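Local coordinates for protein poly-beta-1,6-N-acetyl-D-glucosamine N-deacetylase (Aggregatibacter actinomycetemcomitans, PDB 4U10) that probably removes N-acetyl groups from the exopolysaccharide poly-beta-1,6-N-acetyl-D-glucosamine as a metal-dependent hydrolase, here represented by its polysaccharide deacetylase domain, at residues Ser11-Thr16 and Lys22-Gln27; Thr79-Ile84 and Val130-Gln135; Met206-Gly211 and Val216-Ala221. All blocks are in the same frame, centred on the assembly; numbering follows the deposited sequence.

Contact 1: residues Ser11-Thr16 and Lys22-Gln27; sequences SVVDDT and KQYFPQ
Carboxylate oxygen OD2 of D15 takes two donors from segment K22-Q27. OH of Y24 gives it a hydrogen bond of 2.8 Å on the anti side, tilted 23° out of the carboxylate plane. NZ of K22 completes a salt bridge to the same OD2 from above that plane; its 2.5 Å is unusually short and doubtful. Both come from the same face. A lysine ammonium and a hydroxyl on one oxygen would probably favour the ionised carboxylate. CG of D15 stands anti to the backbone N (chi1 -175°), and this carries the carboxylate across to the edge of the Y24 ring. The lysine chain bends at three torsions to bring NZ there. OD1 of D15 turns instead to the backbone N of A17. Next to the polar group, CG1 of V13 packs 4.0 Å from CE1 of Y24. At the other end two waters bridge the backbones. One links N of S11 to O of P26. The other donates to O of S11 and to O of Q27. The arrangement closes a surface loop between strands 3-13 and 29-30. Its inner end lies near the zinc ligand H10. S11 and V12 border helix 79-91, and V12 also packs on helix 31-42.

Contact 2: residues Thr79-Ile84 and Val130-Gln135; sequences TMYNVI and VREMEQ
Y81 and M133 form a Met-aromatic contact between two helices of the polysaccharide deacetylase domain. M133 is a selenomethionine. Its SE lies 5.5 Å from the centroid of the Y81 ring, at the ring edge. The helix segments run at 57° to each other, with axes 10.8 Å apart at closest approach. Apolar packing continues inward from this edge. SE of M133 also lies 3.8 Å from CG of M80, a second selenomethionine. The bend at chi3 of M133 lays CE alongside M80, no nearer to CG than SE is. Both selenomethionines are buried, and L88 and Y85 of helix 79-91 extend the apolar patch. V125 touches Y81 from a loop. Within helix 79-91, a wider pi-type turn lets O of T79 accept from N of both V83 and I84. The polar interaction lies on the outer side. The tyrosine ring swings out opposite its own N (chi1 -176°), which lets OH span to E132, whose chain is extended. The ring and carboxylate planes are nearly perpendicular. OH of Y81 donates to OE1 of E132 at 2.7 Å, meeting it on the syn side but 32° out of the carboxylate plane.

Contact 3: residues Met206-Gly211 and Val216-Ala221; sequences MVWPYG and VAIDAA
Segment M206-G211 leaves strand 205-207 and turns away as a loop, while V216-A221 is helical throughout. The backbones are closest at M206 and A221, whose CA atoms are 6.7 Å apart. They diverge toward W208 and A217, where the CA atoms are 9.1 Å apart. No hydrogen bond joins the two segments. Inside the first, N of G211 bonds to O of W208 and closes a tight turn.

W208 bridges the gap with its six-membered ring. With chi1 at -58° the indole turns to the helix side. Its CH2 corner enters between A217 and A221. CH2 of W208 is 3.7 Å from CB of A217 and 4.1 Å from CB of A221. The backbone O of A217 lies at the indole edge, 3.5 Å from CH2 of W208. On the flank, CZ2 of W208 meets CG1 of I218 at 4.2 Å, the two side chains crossing at about a right angle.

This contact belongs to a beta-alpha-beta unit: strand 205-207, helix 215-222 and strand 228-230. The two strands are parallel neighbours in a three-stranded sheet. With only CB methyls at A217 and A221, the helix lies close to the strand end and the indole.

M206, a selenomethionine, packs its CB 4.1 Å from CB of A221. Its CG sits over one face of the W208 indole, displaced toward the rim. F213 also stacks on W208, and H229 meets the same ring at an angle. V207 follows M206 in the strand, and its backbone O accepts a hydrogen bond from ND1 of H144, whose side chain is a zinc ligand.

From the N terminus, contact 1 comes first and closes the short loop between strands 3-13 and 29-30. Contact 2 follows and spans 45 residues, bringing helix 79-91 against helix 127-135. Contact 3 closes last, over a four-residue gap between strand 205-207 and helix 215-222. The three are in series, so none nests or crosses. Contacts 1 and 2 touch through S11 with T79 and through V12 with T79, V83 and I84. Helix 79-91 thus lies between the end of strand 3-13, where the loop starts, and helix 127-135. Contact 3 lies on the opposite side of the chain's centre from both and touches neither. Its strand belongs to a separate parallel sheet.

Contact 1: residues Ser11-Thr16 and Lys22-Gln27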
ATOM      1  N   SER A  11      -2.399  -0.763  -9.532  1.00 13.98           N
ATOM      2  CA  SER A  11      -2.430   0.121 -10.680  1.00 15.59           C
ATOM      3  C   SER A  11      -3.838   0.226 -11.250  1.00 15.61           C
ATOM      4  O   SER A  11      -4.641  -0.736 -11.169  1.00 16.54           O
ATOM      5  CB  SER A  11      -1.453  -0.307 -11.742  1.00 15.35           C
ATOM      6  OG  SER A  11      -1.201   0.759 -12.550  1.00 16.60           O
ATOM      7  N   VAL A  12      -4.085   1.390 -11.857  1.00 15.46           N
ATOM      8  CA  VAL A  12      -5.341   1.784 -12.511  1.00 15.71           C
ATOM      9  C   VAL A  12      -4.967   2.483 -13.838  1.00 16.15           C
ATOM     10  O   VAL A  12      -4.186   3.412 -13.868  1.00 17.24           O
ATOM     11  CB  VAL A  12      -6.251   2.687 -11.664  1.00 14.79           C
ATOM     12  CG1 VAL A  12      -7.570   2.970 -12.402  1.00 15.98           C
ATOM     13  CG2 VAL A  12      -6.606   2.042 -10.332  1.00 14.02           C
ATOM     14  N   VAL A  13      -5.484   1.961 -14.946  1.00 17.59           N
ATOM     15  CA  VAL A  13      -5.131   2.416 -16.267  1.00 17.94           C
ATOM     16  C   VAL A  13      -6.435   2.819 -16.995  1.00 18.78           C
ATOM     17  O   VAL A  13      -7.535   2.299 -16.681  1.00 18.11           O
ATOM     18  CB  VAL A  13      -4.356   1.332 -17.063  1.00 19.55           C
ATOM     19  CG1 VAL A  13      -3.024   1.081 -16.434  1.00 19.52           C
ATOM     20  CG2 VAL A  13      -5.120   0.036 -17.170  1.00 19.49           C
ATOM     21  N   ASP A  14      -6.330   3.719 -17.974  1.00 21.32           N
ATOM     22  CA  ASP A  14      -7.487   4.095 -18.780  1.00 24.50           C
ATOM     23  C   ASP A  14      -7.976   2.926 -19.643  1.00 23.65           C
ATOM     24  O   ASP A  14      -9.172   2.728 -19.813  1.00 27.72           O
ATOM     25  CB  ASP A  14      -7.182   5.310 -19.640  1.00 28.12           C
ATOM     26  CG  ASP A  14      -7.239   6.604 -18.831  1.00 35.08           C
ATOM     27  OD1 ASP A  14      -7.985   6.684 -17.805  1.00 37.71           O
ATOM     28  OD2 ASP A  14      -6.517   7.532 -19.206  1.00 41.37           O
ATOM     29  N   ASP A  15      -7.048   2.153 -20.161  1.00 21.25           N
ATOM     30  CA  ASP A  15      -7.352   0.885 -20.924  1.00 19.36           C
ATOM     31  C   ASP A  15      -8.529   0.068 -20.347  1.00 19.13           C
ATOM     32  O   ASP A  15      -8.511  -0.365 -19.161  1.00 19.76           O
ATOM     33  CB  ASP A  15      -6.041   0.085 -20.928  1.00 18.85           C
ATOM     34  CG  ASP A  15      -6.099  -1.179 -21.749  1.00 20.66           C
ATOM     35  OD1 ASP A  15      -6.948  -1.293 -22.632  1.00 21.11           O
ATOM     36  OD2 ASP A  15      -5.270  -2.099 -21.492  1.00 23.86           O
ATOM     37  N   THR A  16      -9.565  -0.129 -21.152  1.00 17.84           N
ATOM     38  CA  THR A  16     -10.707  -1.000 -20.798  1.00 19.33           C
ATOM     39  C   THR A  16     -10.549  -2.441 -21.307  1.00 19.17           C
ATOM     40  O   THR A  16     -11.402  -3.303 -21.114  1.00 19.47           O
ATOM     41  CB  THR A  16     -11.987  -0.359 -21.334  1.00 22.14           C
ATOM     42  OG1 THR A  16     -11.832  -0.014 -22.737  1.00 21.10           O
ATOM     43  CG2 THR A  16     -12.263   0.959 -20.452  1.00 23.93           C
ATOM     44  N   LYS A  22      -2.408  -9.018 -20.942  1.00 36.24           N
ATOM     45  CA  LYS A  22      -1.782  -7.730 -21.314  1.00 36.24           C
ATOM     46  C   LYS A  22      -0.452  -7.368 -20.641  1.00 33.19           C
ATOM     47  O   LYS A  22       0.102  -6.299 -20.904  1.00 35.79           O
ATOM     48  CB  LYS A  22      -2.750  -6.599 -21.049  1.00 35.43           C
ATOM     49  CG  LYS A  22      -4.050  -6.706 -21.831  1.00 35.38           C
ATOM     50  CD  LYS A  22      -4.193  -5.781 -23.029  1.00 33.86           C
ATOM     51  CE  LYS A  22      -3.536  -4.412 -22.960  1.00 29.98           C
ATOM     52  NZ  LYS A  22      -4.330  -3.287 -23.536  1.00 27.96           N
ATOM     53  N   GLN A  23       0.045  -8.263 -19.806  1.00 28.31           N
ATOM     54  CA  GLN A  23       1.299  -8.111 -19.053  1.00 28.12           C
ATOM     55  C   GLN A  23       1.335  -6.939 -18.075  1.00 25.54           C
ATOM     56  O   GLN A  23       2.394  -6.495 -17.700  1.00 24.43           O
ATOM     57  CB  GLN A  23       2.537  -8.142 -19.978  1.00 29.67           C
ATOM     58  CG  GLN A  23       2.727  -9.514 -20.636  1.00 35.23           C
ATOM     59  CD  GLN A  23       3.887  -9.556 -21.645  1.00 42.65           C
ATOM     60  OE1 GLN A  23       3.789  -9.007 -22.742  1.00 49.53           O
ATOM     61  NE2 GLN A  23       4.976 -10.226 -21.279  1.00 42.12           N
ATOM     62  N   TYR A  24       0.194  -6.443 -17.633  1.00 22.29           N
ATOM     63  CA  TYR A  24       0.288  -5.498 -16.536  1.00 26.30           C
ATOM     64  C   TYR A  24       0.745  -6.284 -15.273  1.00 23.59           C
ATOM     65  O   TYR A  24       0.711  -7.494 -15.223  1.00 22.40           O
ATOM     66  CB  TYR A  24      -1.063  -4.814 -16.258  1.00 23.46           C
ATOM     67  CG  TYR A  24      -1.529  -3.917 -17.365  1.00 24.94           C
ATOM     68  CD1 TYR A  24      -0.891  -2.674 -17.592  1.00 23.79           C
ATOM     69  CD2 TYR A  24      -2.608  -4.278 -18.184  1.00 24.17           C
ATOM     70  CE1 TYR A  24      -1.311  -1.828 -18.600  1.00 24.71           C
ATOM     71  CE2 TYR A  24      -3.059  -3.414 -19.189  1.00 25.55           C
ATOM     72  CZ  TYR A  24      -2.393  -2.189 -19.385  1.00 24.91           C
ATOM     73  OH  TYR A  24      -2.807  -1.318 -20.348  1.00 24.13           O
ATOM     74  N   PHE A  25       1.074  -5.545 -14.242  1.00 22.59           N
ATOM     75  CA  PHE A  25       1.281  -6.099 -12.943  1.00 22.16           C
ATOM     76  C   PHE A  25      -0.017  -6.608 -12.347  1.00 20.54           C
ATOM     77  O   PHE A  25      -1.094  -6.236 -12.797  1.00 19.88           O
ATOM     78  CB  PHE A  25       1.920  -5.029 -12.066  1.00 26.47           C
ATOM     79  CG  PHE A  25       3.343  -4.709 -12.456  1.00 30.90           C
ATOM     80  CD1 PHE A  25       4.404  -5.438 -11.930  1.00 34.90           C
ATOM     81  CD2 PHE A  25       3.612  -3.645 -13.330  1.00 36.90           C
ATOM     82  CE1 PHE A  25       5.715  -5.142 -12.300  1.00 38.40           C
ATOM     83  CE2 PHE A  25       4.920  -3.317 -13.688  1.00 39.95           C
ATOM     84  CZ  PHE A  25       5.965  -4.083 -13.177  1.00 42.23           C
ATOM     85  N   PRO A  26       0.071  -7.461 -11.311  1.00 20.15           N
ATOM     86  CA  PRO A  26      -1.123  -8.012 -10.744  1.00 21.10           C
ATOM     87  C   PRO A  26      -2.153  -6.965 -10.224  1.00 19.57           C
ATOM     88  O   PRO A  26      -1.777  -5.894  -9.772  1.00 17.32           O
ATOM     89  CB  PRO A  26      -0.604  -8.912  -9.611  1.00 22.60           C
ATOM     90  CG  PRO A  26       0.822  -9.224 -10.014  1.00 22.06           C
ATOM     91  CD  PRO A  26       1.295  -7.985 -10.677  1.00 22.46           C
ATOM     92  N   GLN A  27      -3.433  -7.334 -10.292  1.00 21.17           N
ATOM     93  CA  GLN A  27      -4.561  -6.507  -9.813  1.00 21.46           C
ATOM     94  C   GLN A  27      -4.717  -5.160 -10.504  1.00 20.99           C
ATOM     95  O   GLN A  27      -5.327  -4.228  -9.939  1.00 19.69           O
ATOM     96  CB  GLN A  27      -4.460  -6.334  -8.292  1.00 24.00           C
ATOM     97  CG  GLN A  27      -5.011  -7.558  -7.560  1.00 26.45           C
ATOM     98  CD  GLN A  27      -4.125  -8.792  -7.671  1.00 30.38           C
ATOM     99  OE1 GLN A  27      -2.994  -8.788  -7.189  1.00 28.94           O
ATOM    100  NE2 GLN A  27      -4.668  -9.878  -8.268  1.00 32.89           N
TER
HETATM  101  O   HOH W   1      -1.431  -3.297 -10.523  1.00 12.39           O
HETATM  102  O   HOH W   2      -5.833  -1.813  -8.754  1.00 17.96           O

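Contact 2: residues Thr79-Ile84 and Val130-Gln135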
ATOM      1  N   THR A  79       0.791   5.575 -12.470  1.00 17.43           N
ATOM      2  CA  THR A  79      -0.665   5.704 -12.592  1.00 17.21           C
ATOM      3  C   THR A  79      -1.331   6.369 -11.413  1.00 16.09           C
ATOM      4  O   THR A  79      -2.419   6.877 -11.570  1.00 16.88           O
ATOM      5  CB  THR A  79      -1.372   4.354 -12.832  1.00 16.54           C
ATOM      6  OG1 THR A  79      -1.069   3.399 -11.784  1.00 17.54           O
ATOM      7  CG2 THR A  79      -0.991   3.859 -14.236  1.00 17.98           C
HETATM    8  N   MSE A  80      -0.720   6.285 -10.238  1.00 15.94           N
HETATM    9  CA  MSE A  80      -1.188   7.030  -9.060  1.00 15.04           C
HETATM   10  C   MSE A  80      -1.320   8.482  -9.383  1.00 14.38           C
HETATM   11  O   MSE A  80      -2.342   9.142  -9.095  1.00 14.51           O
HETATM   12  CB  MSE A  80      -0.323   6.755  -7.830  1.00 14.50           C
HETATM   13  CG  MSE A  80      -0.833   7.535  -6.618  1.00 12.84           C
HETATM   14 SE   MSE A  80      -2.451   6.692  -5.923  1.00 15.45          SE
HETATM   15  CE  MSE A  80      -3.149   8.272  -4.996  1.00 13.77           C
ATOM     16  N   TYR A  81      -0.284   9.045  -9.969  1.00 14.55           N
ATOM     17  CA  TYR A  81      -0.349  10.452 -10.299  1.00 15.04           C
ATOM     18  C   TYR A  81      -1.131  10.753 -11.559  1.00 16.20           C
ATOM     19  O   TYR A  81      -1.829  11.779 -11.604  1.00 16.93           O
ATOM     20  CB  TYR A  81       1.058  10.986 -10.462  1.00 16.34           C
ATOM     21  CG  TYR A  81       1.174  12.484 -10.709  1.00 18.44           C
ATOM     22  CD1 TYR A  81       1.142  13.390  -9.653  1.00 19.48           C
ATOM     23  CD2 TYR A  81       1.415  12.978 -11.981  1.00 19.34           C
ATOM     24  CE1 TYR A  81       1.273  14.754  -9.875  1.00 20.50           C
ATOM     25  CE2 TYR A  81       1.563  14.347 -12.203  1.00 20.83           C
ATOM     26  CZ  TYR A  81       1.480  15.223 -11.157  1.00 21.57           C
ATOM     27  OH  TYR A  81       1.658  16.574 -11.361  1.00 22.96           O
ATOM     28  N   ASN A  82      -0.975   9.904 -12.589  1.00 15.98           N
ATOM     29  CA  ASN A  82      -1.513  10.153 -13.929  1.00 17.38           C
ATOM     30  C   ASN A  82      -2.985   9.794 -14.163  1.00 17.67           C
ATOM     31  O   ASN A  82      -3.598  10.331 -15.079  1.00 16.57           O
ATOM     32  CB  ASN A  82      -0.732   9.385 -15.014  1.00 19.42           C
ATOM     33  CG  ASN A  82       0.691   9.840 -15.125  1.00 21.88           C
ATOM     34  OD1 ASN A  82       1.002  11.003 -14.857  1.00 24.83           O
ATOM     35  ND2 ASN A  82       1.600   8.906 -15.446  1.00 23.71           N
ATOM     36  N   VAL A  83      -3.513   8.847 -13.401  1.00 16.31           N
ATOM     37  CA  VAL A  83      -4.816   8.310 -13.649  1.00 16.25           C
ATOM     38  C   VAL A  83      -5.625   8.467 -12.378  1.00 17.18           C
ATOM     39  O   VAL A  83      -6.667   9.089 -12.406  1.00 20.33           O
ATOM     40  CB  VAL A  83      -4.753   6.832 -14.061  1.00 16.54           C
ATOM     41  CG1 VAL A  83      -6.161   6.220 -14.159  1.00 18.88           C
ATOM     42  CG2 VAL A  83      -3.983   6.665 -15.373  1.00 17.10           C
ATOM     43  N   ILE A  84      -5.101   8.020 -11.250  1.00 15.94           N
ATOM     44  CA  ILE A  84      -5.895   7.965 -10.033  1.00 15.29           C
ATOM     45  C   ILE A  84      -6.135   9.347  -9.427  1.00 15.24           C
ATOM     46  O   ILE A  84      -7.254   9.696  -9.067  1.00 15.90           O
ATOM     47  CB  ILE A  84      -5.231   7.019  -9.029  1.00 15.87           C
ATOM     48  CG1 ILE A  84      -5.284   5.594  -9.574  1.00 15.79           C
ATOM     49  CG2 ILE A  84      -5.953   7.059  -7.692  1.00 15.85           C
ATOM     50  CD1 ILE A  84      -4.161   4.725  -9.100  1.00 17.53           C
ATOM     51  N   VAL A 130       4.812  13.013  -5.634  1.00 18.15           N
ATOM     52  CA  VAL A 130       4.340  12.587  -4.329  1.00 16.49           C
ATOM     53  C   VAL A 130       4.096  13.787  -3.428  1.00 16.71           C
ATOM     54  O   VAL A 130       3.050  13.822  -2.692  1.00 14.96           O
ATOM     55  CB  VAL A 130       5.354  11.678  -3.637  1.00 17.95           C
ATOM     56  CG1 VAL A 130       4.882  11.285  -2.236  1.00 19.06           C
ATOM     57  CG2 VAL A 130       5.663  10.457  -4.490  1.00 18.92           C
ATOM     58  N   ARG A 131       5.062  14.737  -3.433  1.00 15.19           N
ATOM     59  CA  ARG A 131       4.866  16.024  -2.704  1.00 16.63           C
ATOM     60  C   ARG A 131       3.591  16.779  -3.101  1.00 16.70           C
ATOM     61  O   ARG A 131       2.860  17.218  -2.234  1.00 17.68           O
ATOM     62  CB  ARG A 131       6.096  16.953  -2.841  1.00 15.31           C
ATOM     63  CG  ARG A 131       7.192  16.694  -1.805  1.00 13.78           C
ATOM     64  CD  ARG A 131       8.278  17.776  -1.923  1.00 14.49           C
ATOM     65  NE  ARG A 131       8.961  17.678  -3.213  1.00 14.68           N
ATOM     66  CZ  ARG A 131       9.971  16.868  -3.450  1.00 16.15           C
ATOM     67  NH1 ARG A 131      10.432  16.074  -2.464  1.00 18.01           N
ATOM     68  NH2 ARG A 131      10.538  16.805  -4.665  1.00 16.94           N
ATOM     69  N   GLU A 132       3.327  16.911  -4.390  1.00 17.48           N
ATOM     70  CA  GLU A 132       2.099  17.565  -4.859  1.00 18.35           C
ATOM     71  C   GLU A 132       0.826  16.868  -4.326  1.00 17.86           C
ATOM     72  O   GLU A 132      -0.127  17.520  -3.854  1.00 17.04           O
ATOM     73  CB  GLU A 132       2.086  17.623  -6.394  1.00 18.35           C
ATOM     74  CG  GLU A 132       0.932  18.409  -6.964  1.00 18.16           C
ATOM     75  CD  GLU A 132       0.803  18.299  -8.478  1.00 21.76           C
ATOM     76  OE1 GLU A 132       1.818  18.118  -9.202  1.00 19.58           O
ATOM     77  OE2 GLU A 132      -0.345  18.413  -8.985  1.00 24.45           O
HETATM   78  N   MSE A 133       0.816  15.553  -4.390  1.00 15.36           N
HETATM   79  CA  MSE A 133      -0.333  14.768  -3.922  1.00 14.52           C
HETATM   80  C   MSE A 133      -0.534  14.911  -2.459  1.00 15.70           C
HETATM   81  O   MSE A 133      -1.649  15.018  -2.013  1.00 14.92           O
HETATM   82  CB  MSE A 133      -0.181  13.253  -4.261  1.00 14.71           C
HETATM   83  CG  MSE A 133      -0.475  13.092  -5.736  1.00 14.64           C
HETATM   84 SE   MSE A 133      -0.472  11.281  -6.450  1.00 17.18          SE
HETATM   85  CE  MSE A 133       1.400  10.808  -6.156  1.00 14.01           C
ATOM     86  N   GLU A 134       0.534  14.874  -1.680  1.00 18.92           N
ATOM     87  CA  GLU A 134       0.442  15.010  -0.201  1.00 19.06           C
ATOM     88  C   GLU A 134      -0.003  16.417   0.201  1.00 18.79           C
ATOM     89  O   GLU A 134      -0.837  16.566   1.082  1.00 17.41           O
ATOM     90  CB  GLU A 134       1.777  14.639   0.455  1.00 20.43           C
ATOM     91  CG  GLU A 134       1.701  14.508   1.973  1.00 21.31           C
ATOM     92  CD  GLU A 134       1.709  15.864   2.706  1.00 25.70           C
ATOM     93  OE1 GLU A 134       2.285  16.867   2.179  1.00 26.41           O
ATOM     94  OE2 GLU A 134       1.092  15.910   3.794  1.00 26.70           O
ATOM     95  N   GLN A 135       0.495  17.431  -0.515  1.00 18.05           N
ATOM     96  CA  GLN A 135       0.183  18.823  -0.242  1.00 19.81           C
ATOM     97  C   GLN A 135      -1.289  19.121  -0.513  1.00 21.86           C
ATOM     98  O   GLN A 135      -1.860  19.977   0.158  1.00 20.80           O
ATOM     99  CB  GLN A 135       1.054  19.744  -1.129  1.00 23.11           C
ATOM    100  CG  GLN A 135       2.525  19.748  -0.685  1.00 22.92           C
ATOM    101  CD  GLN A 135       3.494  20.252  -1.761  1.00 23.86           C
ATOM    102  OE1 GLN A 135       3.097  20.866  -2.699  1.00 26.99           O
ATOM    103  NE2 GLN A 135       4.776  20.001  -1.582  1.00 26.16           N
TER

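Contact 3: residues Met206-Gly211 and Val216-Ala221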
HETATM    1  N   MSE A 206       2.655   1.088   7.884  1.00 13.02           N
HETATM    2  CA  MSE A 206       3.354   0.107   7.009  1.00 13.30           C
HETATM    3  C   MSE A 206       2.336  -0.654   6.249  1.00 11.85           C
HETATM    4  O   MSE A 206       1.428  -1.299   6.833  1.00 14.30           O
HETATM    5  CB  MSE A 206       4.319  -0.728   7.824  1.00 13.20           C
HETATM    6  CG  MSE A 206       4.788  -2.022   7.118  1.00 13.09           C
HETATM    7 SE   MSE A 206       5.900  -1.470   5.589  1.00 14.62          SE
HETATM    8  CE  MSE A 206       7.505  -1.092   6.536  1.00 14.25           C
ATOM      9  N   VAL A 207       2.476  -0.670   4.919  1.00 12.08           N
ATOM     10  CA  VAL A 207       1.661  -1.552   4.134  1.00 12.34           C
ATOM     11  C   VAL A 207       2.471  -2.730   3.660  1.00 12.79           C
ATOM     12  O   VAL A 207       3.484  -2.564   2.962  1.00 12.91           O
ATOM     13  CB  VAL A 207       1.025  -0.811   2.928  1.00 13.58           C
ATOM     14  CG1 VAL A 207       0.090  -1.754   2.183  1.00 14.06           C
ATOM     15  CG2 VAL A 207       0.281   0.465   3.365  1.00 12.52           C
ATOM     16  N   TRP A 208       1.992  -3.946   3.934  1.00 12.82           N
ATOM     17  CA  TRP A 208       2.837  -5.140   3.685  1.00 12.27           C
ATOM     18  C   TRP A 208       2.768  -5.489   2.227  1.00 12.37           C
ATOM     19  O   TRP A 208       1.642  -5.563   1.664  1.00 11.83           O
ATOM     20  CB  TRP A 208       2.309  -6.324   4.496  1.00 12.32           C
ATOM     21  CG  TRP A 208       2.266  -6.063   5.971  1.00 12.03           C
ATOM     22  CD1 TRP A 208       1.168  -6.110   6.770  1.00 11.49           C
ATOM     23  CD2 TRP A 208       3.380  -5.756   6.827  1.00 11.71           C
ATOM     24  NE1 TRP A 208       1.532  -5.817   8.054  1.00 12.35           N
ATOM     25  CE2 TRP A 208       2.874  -5.586   8.116  1.00 11.99           C
ATOM     26  CE3 TRP A 208       4.758  -5.558   6.617  1.00 11.61           C
ATOM     27  CZ2 TRP A 208       3.681  -5.247   9.184  1.00 11.72           C
ATOM     28  CZ3 TRP A 208       5.525  -5.237   7.656  1.00 11.26           C
ATOM     29  CH2 TRP A 208       5.001  -5.084   8.936  1.00 11.29           C
ATOM     30  N   PRO A 209       3.935  -5.703   1.573  1.00 12.52           N
ATOM     31  CA  PRO A 209       3.918  -6.298   0.231  1.00 13.41           C
ATOM     32  C   PRO A 209       3.139  -7.596   0.213  1.00 14.40           C
ATOM     33  O   PRO A 209       3.366  -8.470   1.071  1.00 15.80           O
ATOM     34  CB  PRO A 209       5.432  -6.596  -0.005  1.00 13.51           C
ATOM     35  CG  PRO A 209       6.079  -5.405   0.636  1.00 12.00           C
ATOM     36  CD  PRO A 209       5.327  -5.406   1.965  1.00 12.21           C
ATOM     37  N   TYR A 210       2.238  -7.725  -0.765  1.00 16.68           N
ATOM     38  CA  TYR A 210       1.458  -8.939  -1.010  1.00 16.44           C
ATOM     39  C   TYR A 210       0.583  -9.271   0.177  1.00 17.12           C
ATOM     40  O   TYR A 210       0.119 -10.378   0.291  1.00 16.61           O
ATOM     41  CB  TYR A 210       2.427 -10.119  -1.286  1.00 18.03           C
ATOM     42  CG  TYR A 210       3.674  -9.799  -2.176  1.00 18.92           C
ATOM     43  CD1 TYR A 210       3.557  -9.441  -3.479  1.00 18.61           C
ATOM     44  CD2 TYR A 210       4.964  -9.891  -1.658  1.00 21.46           C
ATOM     45  CE1 TYR A 210       4.673  -9.143  -4.255  1.00 18.81           C
ATOM     46  CE2 TYR A 210       6.092  -9.634  -2.426  1.00 21.28           C
ATOM     47  CZ  TYR A 210       5.936  -9.264  -3.734  1.00 20.13           C
ATOM     48  OH  TYR A 210       7.071  -9.011  -4.502  1.00 21.50           O
ATOM     49  N   GLY A 211       0.367  -8.359   1.121  1.00 16.28           N
ATOM     50  CA  GLY A 211      -0.510  -8.702   2.248  1.00 16.11           C
ATOM     51  C   GLY A 211       0.186  -9.524   3.345  1.00 17.38           C
ATOM     52  O   GLY A 211      -0.443  -9.865   4.320  1.00 16.05           O
ATOM     53  N   VAL A 216       7.748 -10.614  13.578  1.00 16.25           N
ATOM     54  CA  VAL A 216       9.039  -9.938  13.532  1.00 16.50           C
ATOM     55  C   VAL A 216       8.913  -8.631  12.712  1.00 15.70           C
ATOM     56  O   VAL A 216       9.409  -7.565  13.072  1.00 17.10           O
ATOM     57  CB  VAL A 216      10.122 -10.892  12.977  1.00 16.51           C
ATOM     58  CG1 VAL A 216      11.450 -10.173  12.706  1.00 16.66           C
ATOM     59  CG2 VAL A 216      10.360 -12.032  13.971  1.00 18.23           C
ATOM     60  N   ALA A 217       8.233  -8.731  11.589  1.00 16.17           N
ATOM     61  CA  ALA A 217       8.008  -7.587  10.727  1.00 15.38           C
ATOM     62  C   ALA A 217       7.230  -6.539  11.499  1.00 15.61           C
ATOM     63  O   ALA A 217       7.515  -5.361  11.405  1.00 16.41           O
ATOM     64  CB  ALA A 217       7.242  -8.020   9.501  1.00 15.27           C
ATOM     65  N   ILE A 218       6.244  -6.953  12.286  1.00 16.13           N
ATOM     66  CA  ILE A 218       5.412  -5.978  13.006  1.00 17.68           C
ATOM     67  C   ILE A 218       6.270  -5.190  13.957  1.00 17.76           C
ATOM     68  O   ILE A 218       6.150  -3.970  14.055  1.00 17.58           O
ATOM     69  CB  ILE A 218       4.272  -6.672  13.831  1.00 17.54           C
ATOM     70  CG1 ILE A 218       3.084  -6.967  12.927  1.00 18.69           C
ATOM     71  CG2 ILE A 218       3.787  -5.740  14.910  1.00 18.44           C
ATOM     72  CD1 ILE A 218       2.062  -7.906  13.537  1.00 20.31           C
ATOM     73  N   ASP A 219       7.129  -5.874  14.682  1.00 19.85           N
ATOM     74  CA  ASP A 219       7.941  -5.210  15.688  1.00 22.04           C
ATOM     75  C   ASP A 219       9.039  -4.335  15.029  1.00 18.56           C
ATOM     76  O   ASP A 219       9.383  -3.281  15.542  1.00 15.80           O
ATOM     77  CB  ASP A 219       8.571  -6.205  16.636  1.00 26.65           C
ATOM     78  CG  ASP A 219       9.381  -5.505  17.768  1.00 29.88           C
ATOM     79  OD1 ASP A 219       8.739  -4.835  18.598  1.00 29.07           O
ATOM     80  OD2 ASP A 219      10.646  -5.571  17.753  1.00 35.00           O
ATOM     81  N   ALA A 220       9.539  -4.781  13.887  1.00 16.87           N
ATOM     82  CA  ALA A 220      10.510  -4.002  13.086  1.00 15.98           C
ATOM     83  C   ALA A 220       9.902  -2.698  12.617  1.00 16.28           C
ATOM     84  O   ALA A 220      10.567  -1.679  12.678  1.00 16.75           O
ATOM     85  CB  ALA A 220      11.022  -4.796  11.858  1.00 15.89           C
ATOM     86  N   ALA A 221       8.647  -2.739  12.142  1.00 17.32           N
ATOM     87  CA  ALA A 221       7.928  -1.576  11.678  1.00 17.20           C
ATOM     88  C   ALA A 221       7.636  -0.636  12.846  1.00 18.51           C
ATOM     89  O   ALA A 221       7.820   0.600  12.732  1.00 18.92           O
ATOM     90  CB  ALA A 221       6.632  -1.971  11.002  1.00 17.82           C
TER